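Local coordinates for DUF952 domain-containing protein (PDB 2O0Q), which is of unknown function but belongs to the DUF952 family, which is grouped with the ADP-ribosyl clan of proteins, at residues A[57-71]-A[83-97]. Numbering follows the deposited sequence.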
loop_
_atom_site.group_PDB
_atom_site.type_symbol
_atom_site.label_atom_id
_atom_site.label_comp_id
_atom_site.label_asym_id
_atom_site.label_seq_id
_atom_site.Cartn_x
_atom_site.Cartn_y
_atom_site.Cartn_z
ATOM N N VAL A 57 -0.089 8.766 -1.966
ATOM C CA VAL A 57 1.306 8.371 -1.964
ATOM C C VAL A 57 1.394 6.854 -2.069
ATOM O O VAL A 57 0.567 6.125 -1.511
ATOM C CB VAL A 57 2.039 8.874 -0.688
ATOM C CG1 VAL A 57 1.229 8.554 0.533
ATOM C CG2 VAL A 57 3.436 8.247 -0.595
ATOM N N LEU A 58 2.385 6.389 -2.818
ATOM C CA LEU A 58 2.609 4.965 -3.011
ATOM C C LEU A 58 3.855 4.563 -2.229
ATOM O O LEU A 58 4.923 5.149 -2.415
ATOM C CB LEU A 58 2.814 4.676 -4.507
ATOM C CG LEU A 58 3.032 3.251 -5.030
ATOM C CD1 LEU A 58 4.352 2.710 -4.534
ATOM C CD2 LEU A 58 1.877 2.353 -4.605
ATOM N N LEU A 59 3.718 3.574 -1.350
ATOM C CA LEU A 59 4.858 3.098 -0.575
ATOM C C LEU A 59 5.270 1.734 -1.111
ATOM O O LEU A 59 4.444 0.823 -1.206
ATOM C CB LEU A 59 4.512 2.955 0.913
ATOM C CG LEU A 59 3.936 4.136 1.700
ATOM C CD1 LEU A 59 3.579 3.661 3.105
ATOM C CD2 LEU A 59 4.927 5.302 1.747
ATOM N N ALA A 60 6.545 1.609 -1.471
ATOM C CA ALA A 60 7.096 0.353 -1.976
ATOM C C ALA A 60 7.821 -0.296 -0.804
ATOM O O ALA A 60 8.686 0.326 -0.177
ATOM C CB ALA A 60 8.064 0.626 -3.118
ATOM N N VAL A 61 7.475 -1.545 -0.516
ATOM C CA VAL A 61 8.054 -2.256 0.616
ATOM C C VAL A 61 8.638 -3.630 0.287
ATOM O O VAL A 61 8.011 -4.430 -0.411
ATOM C CB VAL A 61 6.986 -2.435 1.723
ATOM C CG1 VAL A 61 7.547 -3.258 2.860
ATOM C CG2 VAL A 61 6.516 -1.071 2.220
ATOM N N GLU A 62 9.837 -3.900 0.797
ATOM C CA GLU A 62 10.469 -5.195 0.576
ATOM C C GLU A 62 9.752 -6.167 1.509
ATOM O O GLU A 62 9.773 -5.991 2.723
ATOM C CB GLU A 62 11.956 -5.137 0.924
ATOM C CG GLU A 62 12.780 -6.131 0.138
ATOM C CD GLU A 62 12.841 -5.775 -1.335
ATOM O OE1 GLU A 62 12.981 -6.694 -2.171
ATOM O OE2 GLU A 62 12.761 -4.569 -1.655
ATOM N N ALA A 63 9.125 -7.191 0.941
ATOM C CA ALA A 63 8.366 -8.158 1.730
ATOM C C ALA A 63 9.167 -9.118 2.608
ATOM O O ALA A 63 8.832 -9.316 3.774
ATOM C CB ALA A 63 7.445 -8.956 0.813
ATOM N N GLU A 64 10.215 -9.714 2.050
ATOM C CA GLU A 64 11.030 -10.680 2.784
ATOM C C GLU A 64 11.488 -10.236 4.176
ATOM O O GLU A 64 11.297 -10.957 5.155
ATOM C CB GLU A 64 12.234 -11.087 1.939
ATOM N N PRO A 65 12.101 -9.048 4.289
ATOM C CA PRO A 65 12.549 -8.608 5.614
ATOM C C PRO A 65 11.448 -8.291 6.627
ATOM O O PRO A 65 11.739 -8.013 7.791
ATOM C CB PRO A 65 13.424 -7.397 5.296
ATOM C CG PRO A 65 12.814 -6.856 4.049
ATOM C CD PRO A 65 12.537 -8.102 3.247
ATOM N N LEU A 66 10.188 -8.341 6.200
ATOM C CA LEU A 66 9.090 -8.044 7.114
ATOM C C LEU A 66 8.921 -9.093 8.200
ATOM O O LEU A 66 8.493 -8.779 9.310
ATOM C CB LEU A 66 7.779 -7.874 6.344
ATOM C CG LEU A 66 7.688 -6.546 5.593
ATOM C CD1 LEU A 66 6.337 -6.428 4.897
ATOM C CD2 LEU A 66 7.879 -5.404 6.580
ATOM N N GLY A 67 9.252 -10.340 7.887
ATOM C CA GLY A 67 9.129 -11.384 8.884
ATOM C C GLY A 67 7.825 -12.157 8.862
ATOM O O GLY A 67 7.053 -12.087 7.903
ATOM N N GLU A 68 7.575 -12.888 9.944
ATOM C CA GLU A 68 6.383 -13.717 10.070
ATOM C C GLU A 68 5.059 -12.971 10.153
ATOM O O GLU A 68 4.010 -13.551 9.871
ATOM C CB GLU A 68 6.514 -14.637 11.289
ATOM C CG GLU A 68 6.664 -13.905 12.615
ATOM C CD GLU A 68 6.674 -14.853 13.803
ATOM O OE1 GLU A 68 7.494 -15.798 13.805
ATOM O OE2 GLU A 68 5.864 -14.653 14.736
ATOM N N ASP A 69 5.088 -11.702 10.544
ATOM C CA ASP A 69 3.844 -10.948 10.648
ATOM C C ASP A 69 3.232 -10.627 9.289
ATOM O O ASP A 69 2.113 -10.119 9.212
ATOM C CB ASP A 69 4.047 -9.663 11.457
ATOM C CG ASP A 69 4.193 -9.933 12.948
ATOM O OD1 ASP A 69 3.393 -10.727 13.486
ATOM O OD2 ASP A 69 5.097 -9.348 13.581
ATOM N N LEU A 70 3.968 -10.919 8.222
ATOM C CA LEU A 70 3.458 -10.696 6.873
ATOM C C LEU A 70 2.851 -12.019 6.437
ATOM O O LEU A 70 3.552 -13.027 6.325
ATOM C CB LEU A 70 4.582 -10.321 5.903
ATOM C CG LEU A 70 4.196 -9.681 4.559
ATOM C CD1 LEU A 70 5.225 -10.098 3.514
ATOM C CD2 LEU A 70 2.810 -10.097 4.110
ATOM N N LYS A 71 1.546 -12.019 6.197
ATOM C CA LYS A 71 0.870 -13.233 5.773
ATOM C C LYS A 71 0.324 -13.033 4.367
ATOM O O LYS A 71 -0.243 -11.981 4.057
ATOM C CB LYS A 71 -0.291 -13.561 6.718
ATOM C CG LYS A 71 0.090 -13.704 8.183
ATOM C CD LYS A 71 -1.142 -14.002 9.028
ATOM C CE LYS A 71 -0.807 -14.080 10.513
ATOM N NZ LYS A 71 -2.033 -14.252 11.352
ATOM N N HIS A 83 -0.716 -9.380 3.685
ATOM C CA HIS A 83 -1.387 -8.754 4.821
ATOM C C HIS A 83 -0.390 -8.659 5.986
ATOM O O HIS A 83 0.117 -9.680 6.456
ATOM C CB HIS A 83 -2.599 -9.591 5.255
ATOM C CG HIS A 83 -3.697 -9.667 4.234
ATOM N ND1 HIS A 83 -3.819 -8.773 3.193
ATOM C CD2 HIS A 83 -4.773 -10.487 4.152
ATOM C CE1 HIS A 83 -4.925 -9.035 2.515
ATOM N NE2 HIS A 83 -5.523 -10.069 3.078
ATOM N N LEU A 84 -0.119 -7.441 6.457
ATOM C CA LEU A 84 0.833 -7.241 7.552
ATOM C C LEU A 84 0.105 -7.067 8.880
ATOM O O LEU A 84 -0.570 -6.064 9.107
ATOM C CB LEU A 84 1.722 -6.019 7.279
ATOM C CG LEU A 84 2.836 -5.762 8.303
ATOM C CD1 LEU A 84 3.786 -6.955 8.338
ATOM C CD2 LEU A 84 3.590 -4.484 7.946
ATOM N N TYR A 85 0.257 -8.057 9.753
ATOM C CA TYR A 85 -0.401 -8.046 11.049
ATOM C C TYR A 85 0.381 -7.315 12.130
ATOM O O TYR A 85 0.616 -7.847 13.219
ATOM C CB TYR A 85 -0.705 -9.481 11.485
ATOM C CG TYR A 85 -1.831 -10.108 10.690
ATOM C CD1 TYR A 85 -1.667 -10.452 9.347
ATOM C CD2 TYR A 85 -3.080 -10.312 11.272
ATOM C CE1 TYR A 85 -2.734 -10.981 8.603
ATOM C CE2 TYR A 85 -4.140 -10.835 10.544
ATOM C CZ TYR A 85 -3.967 -11.167 9.219
ATOM O OH TYR A 85 -5.034 -11.689 8.527
ATOM N N ARG A 86 0.768 -6.084 11.812
ATOM C CA ARG A 86 1.506 -5.213 12.721
ATOM C C ARG A 86 1.734 -3.903 11.983
ATOM O O ARG A 86 1.671 -3.860 10.757
ATOM C CB ARG A 86 2.859 -5.823 13.101
ATOM C CG ARG A 86 3.875 -5.936 11.962
ATOM C CD ARG A 86 5.241 -6.342 12.526
ATOM N NE ARG A 86 6.267 -6.576 11.512
ATOM C CZ ARG A 86 6.854 -5.631 10.779
ATOM N NH1 ARG A 86 6.525 -4.353 10.930
ATOM N NH2 ARG A 86 7.786 -5.970 9.897
ATOM N N PRO A 87 1.989 -2.814 12.717
ATOM C CA PRO A 87 2.216 -1.548 12.014
ATOM C C PRO A 87 3.452 -1.612 11.118
ATOM O O PRO A 87 4.391 -2.366 11.387
ATOM C CB PRO A 87 2.350 -0.532 13.153
ATOM C CG PRO A 87 2.776 -1.372 14.331
ATOM C CD PRO A 87 1.962 -2.617 14.174
ATOM N N LEU A 88 3.436 -0.837 10.037
ATOM C CA LEU A 88 4.564 -0.801 9.114
ATOM C C LEU A 88 5.525 0.292 9.550
ATOM O O LEU A 88 5.153 1.460 9.647
ATOM C CB LEU A 88 4.084 -0.522 7.691
ATOM C CG LEU A 88 5.128 -0.324 6.596
ATOM C CD1 LEU A 88 5.843 -1.640 6.328
ATOM C CD2 LEU A 88 4.444 0.179 5.338
ATOM N N LEU A 89 6.764 -0.092 9.824
ATOM C CA LEU A 89 7.775 0.865 10.243
ATOM C C LEU A 89 8.095 1.819 9.104
ATOM O O LEU A 89 8.125 1.420 7.939
ATOM C CB LEU A 89 9.045 0.127 10.666
ATOM C CG LEU A 89 9.352 -0.065 12.154
ATOM C CD1 LEU A 89 8.089 -0.297 12.962
ATOM C CD2 LEU A 89 10.327 -1.220 12.297
ATOM N N VAL A 90 8.325 3.085 9.436
ATOM C CA VAL A 90 8.664 4.064 8.411
ATOM C C VAL A 90 9.970 3.628 7.756
ATOM O O VAL A 90 10.166 3.815 6.555
ATOM C CB VAL A 90 8.825 5.482 9.016
ATOM C CG1 VAL A 90 9.425 6.431 7.992
ATOM C CG2 VAL A 90 7.469 6.001 9.463
ATOM N N SER A 91 10.847 3.022 8.554
ATOM C CA SER A 91 12.145 2.548 8.072
ATOM C C SER A 91 12.037 1.335 7.150
ATOM O O SER A 91 13.002 0.975 6.473
ATOM C CB SER A 91 13.053 2.193 9.254
ATOM O OG SER A 91 12.517 1.125 10.018
ATOM N N GLU A 92 10.873 0.702 7.125
ATOM C CA GLU A 92 10.689 -0.474 6.282
ATOM C C GLU A 92 10.242 -0.125 4.865
ATOM O O GLU A 92 10.084 -1.005 4.014
ATOM C CB GLU A 92 9.700 -1.437 6.945
ATOM C CG GLU A 92 10.248 -2.056 8.223
ATOM C CD GLU A 92 9.272 -2.983 8.914
ATOM O OE1 GLU A 92 8.102 -2.587 9.103
ATOM O OE2 GLU A 92 9.681 -4.108 9.284
ATOM N N VAL A 93 10.043 1.164 4.611
ATOM C CA VAL A 93 9.644 1.619 3.288
ATOM C C VAL A 93 10.906 1.851 2.465
ATOM O O VAL A 93 11.762 2.646 2.851
ATOM C CB VAL A 93 8.851 2.942 3.356
ATOM C CG1 VAL A 93 8.628 3.476 1.955
ATOM C CG2 VAL A 93 7.519 2.719 4.053
ATOM N N THR A 94 11.017 1.160 1.333
ATOM C CA THR A 94 12.189 1.299 0.474
ATOM C C THR A 94 12.134 2.598 -0.327
ATOM O O THR A 94 13.150 3.274 -0.493
ATOM C CB THR A 94 12.321 0.094 -0.478
ATOM O OG1 THR A 94 11.224 0.080 -1.400
ATOM C CG2 THR A 94 12.313 -1.201 0.318
ATOM N N ARG A 95 10.952 2.947 -0.826
ATOM C CA ARG A 95 10.791 4.192 -1.569
ATOM C C ARG A 95 9.333 4.617 -1.667
ATOM O O ARG A 95 8.424 3.787 -1.620
ATOM C CB ARG A 95 11.399 4.091 -2.974
ATOM C CG ARG A 95 10.717 3.128 -3.925
ATOM C CD ARG A 95 11.141 3.412 -5.368
ATOM N NE ARG A 95 10.764 2.335 -6.280
ATOM C CZ ARG A 95 11.437 1.192 -6.406
ATOM N NH1 ARG A 95 12.530 0.981 -5.681
ATOM N NH2 ARG A 95 11.015 0.259 -7.249
ATOM N N GLU A 96 9.125 5.922 -1.791
ATOM C CA GLU A 96 7.789 6.484 -1.898
ATOM C C GLU A 96 7.678 7.339 -3.147
ATOM O O GLU A 96 8.687 7.724 -3.741
ATOM C CB GLU A 96 7.466 7.337 -0.669
ATOM C CG GLU A 96 8.473 8.439 -0.392
ATOM C CD GLU A 96 8.023 9.358 0.728
ATOM O OE1 GLU A 96 7.149 10.215 0.482
ATOM O OE2 GLU A 96 8.532 9.215 1.860
ATOM N N ALA A 97 6.444 7.641 -3.529
ATOM C CA ALA A 97 6.185 8.447 -4.711
ATOM C C ALA A 97 4.791 9.036 -4.643
ATOM O O ALA A 97 3.856 8.392 -4.155
ATOM C CB ALA A 97 6.319 7.589 -5.958
HETATM O O HOH W 1 10.983 -3.881 4.112
HETATM O O HOH W 2 11.851 -5.085 8.041
#
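Ala60 faces both Thr94 and Arg95, a classic beta bulge. Here strands 57-62 and 93-97 pair antiparallel; strands 70-71 and 83-84 do so at the other end of the contact. Leu58 N reaches Ala97 O at 2.8 Å, and Ala60 N reaches Arg95 O. At the bulge Ala60 O accepts from Thr94 N and, at 2.8 Å, from Thr94 OG1. The hydroxyl comes from above the carbonyl plane, set there by a chi1 of 66° that places OG1 between the backbone N and the carbonyl carbon. At the other end, Lys71 and His83 exchange two backbone bonds, and Tyr85 N binds Asp69 O.

Arg86 anchors a polar cluster. Arg86 NH2 donates to Leu66 O at 3.0 Å, nearly straight, in the carbonyl plane and on a lone pair. The guanidinium also grips Glu92 end-on: Arg86 NH1 meets Glu92 OE1, and Arg86 NH2 meets Glu92 OE2 at 2.7 Å. Leu89 N meets Glu92 OE1 on its anti side, tilted out of the carboxylate plane, which helps fix the carboxylate. Asp69 OD2 adds a long salt bridge to Arg86 NE at 3.7 Å, with the two planar groups steeply inclined. One water links Pro65 O to Glu92 OE2; another links Glu62 O to Glu92 O.

Lys71 lies extended across one face of the Tyr85 ring. Lys71 NZ stands 4.0 Å from the centroid of the Tyr85 ring, a cation-pi contact almost on the normal. Tyr85 OH bonds Glu73.

Apolar side chains flank the Arg86 cluster. Leu66 CD2 touches Arg86 NH2 and Glu92 OE2. Val61 CG2 meets Leu88 CD2 tip to tip at 3.9 Å. Leu59 crosses Val93 at about a right angle, and Trp13 of helix 10-19 packs on both.

Strands 70-74 and 93-98 are the outermost of a six-stranded antiparallel sheet. The contact thus combines the hairpin 70-74/80-84, the classic bulge where 93-98 pairs with 56-62, and the Asp69-Arg86-Glu92 salt-bridge network joining the two connecting segments.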